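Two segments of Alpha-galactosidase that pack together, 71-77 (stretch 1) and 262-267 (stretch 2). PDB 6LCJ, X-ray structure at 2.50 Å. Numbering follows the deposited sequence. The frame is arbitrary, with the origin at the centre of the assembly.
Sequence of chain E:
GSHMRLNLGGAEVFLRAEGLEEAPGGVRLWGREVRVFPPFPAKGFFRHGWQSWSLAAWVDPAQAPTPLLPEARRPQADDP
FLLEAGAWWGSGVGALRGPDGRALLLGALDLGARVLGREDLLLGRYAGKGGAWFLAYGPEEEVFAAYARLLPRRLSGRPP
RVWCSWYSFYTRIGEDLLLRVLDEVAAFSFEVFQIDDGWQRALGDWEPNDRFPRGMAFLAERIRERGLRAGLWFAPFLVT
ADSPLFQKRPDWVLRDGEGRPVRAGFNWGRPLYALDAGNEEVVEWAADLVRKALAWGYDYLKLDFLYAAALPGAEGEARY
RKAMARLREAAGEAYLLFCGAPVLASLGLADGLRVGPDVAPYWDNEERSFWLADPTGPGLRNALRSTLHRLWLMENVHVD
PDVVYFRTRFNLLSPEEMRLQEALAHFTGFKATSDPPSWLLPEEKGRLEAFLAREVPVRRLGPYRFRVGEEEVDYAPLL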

# COMPACT_ATOMS: atom_id res chain seq x y z
N GLU E 71 -12.01 -6.40 -15.98
CA GLU E 71 -12.77 -7.18 -15.01
C GLU E 71 -14.24 -7.32 -15.42
O GLU E 71 -14.84 -8.38 -15.24
N ALA E 72 -14.82 -6.26 -15.99
CA ALA E 72 -16.25 -6.23 -16.30
C ALA E 72 -16.68 -7.32 -17.26
O ALA E 72 -17.88 -7.64 -17.31
N ARG E 73 -15.75 -7.87 -18.06
CA ARG E 73 -16.05 -8.88 -19.07
C ARG E 73 -15.79 -10.31 -18.62
O ARG E 73 -16.09 -11.24 -19.39
N ARG E 74 -15.25 -10.53 -17.43
CA ARG E 74 -15.04 -11.89 -16.95
C ARG E 74 -16.31 -12.74 -16.87
O ARG E 74 -16.25 -13.92 -17.23
N PRO E 75 -17.47 -12.24 -16.41
CA PRO E 75 -18.65 -13.13 -16.34
C PRO E 75 -19.09 -13.68 -17.69
O PRO E 75 -19.74 -14.74 -17.73
N GLN E 76 -18.77 -13.02 -18.80
CA GLN E 76 -19.14 -13.52 -20.12
C GLN E 76 -17.99 -14.21 -20.84
O GLN E 76 -18.15 -14.60 -22.00
N ALA E 77 -16.84 -14.38 -20.18
CA ALA E 77 -15.67 -15.04 -20.74
C ALA E 77 -15.53 -16.49 -20.27
O ALA E 77 -15.18 -17.37 -21.07
N VAL E 262 -26.33 -9.77 -9.62
CA VAL E 262 -25.10 -10.39 -10.09
C VAL E 262 -24.73 -9.83 -11.46
O VAL E 262 -25.57 -9.70 -12.35
N ARG E 263 -23.46 -9.47 -11.63
CA ARG E 263 -23.00 -8.94 -12.90
C ARG E 263 -22.85 -10.07 -13.91
O ARG E 263 -22.29 -11.13 -13.59
N ALA E 264 -23.39 -9.88 -15.11
CA ALA E 264 -23.30 -10.89 -16.15
C ALA E 264 -22.44 -10.44 -17.33
O ALA E 264 -22.47 -11.07 -18.38
N GLY E 265 -21.67 -9.38 -17.16
CA GLY E 265 -20.77 -8.93 -18.20
C GLY E 265 -21.05 -7.56 -18.78
O GLY E 265 -21.78 -6.76 -18.19
N PHE E 266 -20.47 -7.28 -19.94
CA PHE E 266 -20.54 -5.97 -20.56
C PHE E 266 -20.61 -6.15 -22.07
O PHE E 266 -19.68 -6.68 -22.68
N ASN E 267 -21.71 -5.70 -22.67
CA ASN E 267 -21.94 -5.89 -24.09
C ASN E 267 -22.97 -4.86 -24.53
O ASN E 267 -23.70 -4.31 -23.71

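Stretch 2 begins outside the contact: Val262 CG1, its nearest side-chain atom (chi1 171°, t), is 6.6 Å from Pro75 CB. Arg263 is the first residue to touch, and it does so through its backbone. Its CA-to-CB bond points sideways and chi1 is m (-43°); its side chain comes no closer than 4.6 Å, from Arg263 CB to Pro75 CG, whereas Arg263 O lies 3.5 Å from Pro75 CB. Pro75 directs its CA-to-CB bond toward stretch 2, its ring puckered C-gamma exo, and so sets an apolar surface against the peptide backbone.

The same proline atom covers the next link, with Pro75 CB 3.6 Å from Ala264 C and 3.8 Å from Gly265 N. The CA-to-CB bond of Ala264 points away, and Ala264 CB stays 5.1 Å from Pro75 CB, so this residue too offers main chain; Ala264 O lies 4.0 Å from Gln76 CB.

Gly265 gives the closest CA pair, its CA 4.8 Å from Arg73 CA. Two oxygens crowd it: Ala72 O at 3.3 Å from Gly265 CA, with an angle of 150° at the hydrogen that fits a CA-H...O contact, and Gln76 OE1 at 3.0 Å from Gly265 CA. An ideal CB placed on Gly265 would fall 2.0 Å from Gln76 OE1, a clash. Independently, phi/psi of 117/-163 would jam that CB against the carbonyl O of Ala264, so the backbone conformation by itself calls for glycine.

Phe266 supplies both polar backbone groups for the main side-chain anchor. The CA-to-CB bond of Gln76 points toward stretch 2, with chi1 p (85°) and chi2 between wells (-144°), which brings its amide alongside this residue. Phe266 N donates to Gln76 OE1 (2.6 Å, 155° at the hydrogen), and Gln76 NE2 donates to Phe266 O (2.9 Å, 162°); one carboxamide thus satisfies both the N-H and the C=O of a single strand residue. Phe266 O is also reached through water 1, which donates to Phe266 O at a very short 2.4 Å and accepts from Arg73 NE at 3.0 Å. The arginine (m, t, t for chi1 to chi3) runs alongside, Arg73 CG lying 4.2 Å from Phe266 O. The phenylalanine side chain (chi1 t, -166°) starts sideways and its end leads away, so its apolar contact is made near the root: Phe266 CB lies 4.3 Å from Ala72 CB and 4.4 Å from Arg73 CG.

Asn267 (chi1 t, -157°) closes the stretch; its CA-to-CB bond is sideways, and Asn267 CB stays 4.6 Å from Gln76 NE2.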

# COMPACT_ATOMS: atom_id res chain seq x y z
CB GLU E 71 -12.67 -6.52 -13.63
CG GLU E 71 -12.48 -7.47 -12.47
CD GLU E 71 -11.59 -6.89 -11.37
OE1 GLU E 71 -12.13 -6.47 -10.32
OE2 GLU E 71 -10.36 -6.85 -11.57
CB ALA E 72 -16.64 -4.88 -16.89
CB ARG E 73 -15.25 -8.61 -20.33
CG ARG E 73 -15.85 -7.61 -21.27
CD ARG E 73 -15.27 -7.87 -22.63
NE ARG E 73 -15.57 -6.84 -23.61
CZ ARG E 73 -14.65 -6.23 -24.35
NH1 ARG E 73 -13.37 -6.52 -24.21
NH2 ARG E 73 -15.03 -5.32 -25.23
CB ARG E 74 -14.35 -11.87 -15.59
CG ARG E 74 -12.96 -11.36 -15.71
CD ARG E 74 -12.29 -11.23 -14.39
NE ARG E 74 -10.91 -10.82 -14.61
CZ ARG E 74 -10.05 -10.57 -13.64
NH1 ARG E 74 -10.41 -10.69 -12.37
NH2 ARG E 74 -8.82 -10.19 -13.95
CB PRO E 75 -19.73 -12.24 -15.70
CG PRO E 75 -18.96 -11.18 -14.95
CD PRO E 75 -17.73 -10.92 -15.80
CB GLN E 76 -19.69 -12.38 -20.99
CG GLN E 76 -18.64 -11.57 -21.72
CD GLN E 76 -19.02 -10.10 -21.80
OE1 GLN E 76 -19.63 -9.58 -20.87
NE2 GLN E 76 -18.67 -9.43 -22.90
CB ALA E 77 -14.40 -14.26 -20.38
CB VAL E 262 -25.29 -11.92 -10.13
CG1 VAL E 262 -24.11 -12.61 -10.81
CG2 VAL E 262 -25.49 -12.42 -8.71
CB ARG E 263 -21.69 -8.19 -12.71
CG ARG E 263 -21.73 -7.31 -11.46
CD ARG E 263 -21.07 -5.97 -11.67
NE ARG E 263 -21.93 -5.05 -12.40
CZ ARG E 263 -22.16 -3.79 -12.03
NH1 ARG E 263 -21.60 -3.31 -10.92
NH2 ARG E 263 -22.96 -3.01 -12.77
CB ALA E 264 -24.70 -11.29 -16.64
CB PHE E 266 -19.34 -5.12 -20.18
CG PHE E 266 -19.50 -3.67 -20.51
CD1 PHE E 266 -19.18 -3.19 -21.78
CD2 PHE E 266 -19.99 -2.79 -19.56
CE1 PHE E 266 -19.34 -1.85 -22.08
CE2 PHE E 266 -20.16 -1.44 -19.86
CZ PHE E 266 -19.83 -0.97 -21.11
CB ASN E 267 -22.42 -7.32 -24.40
CG ASN E 267 -22.13 -7.73 -25.83
OD1 ASN E 267 -21.10 -7.38 -26.40
ND2 ASN E 267 -23.06 -8.47 -26.43
O HOH W 1 -18.30 -6.09 -24.60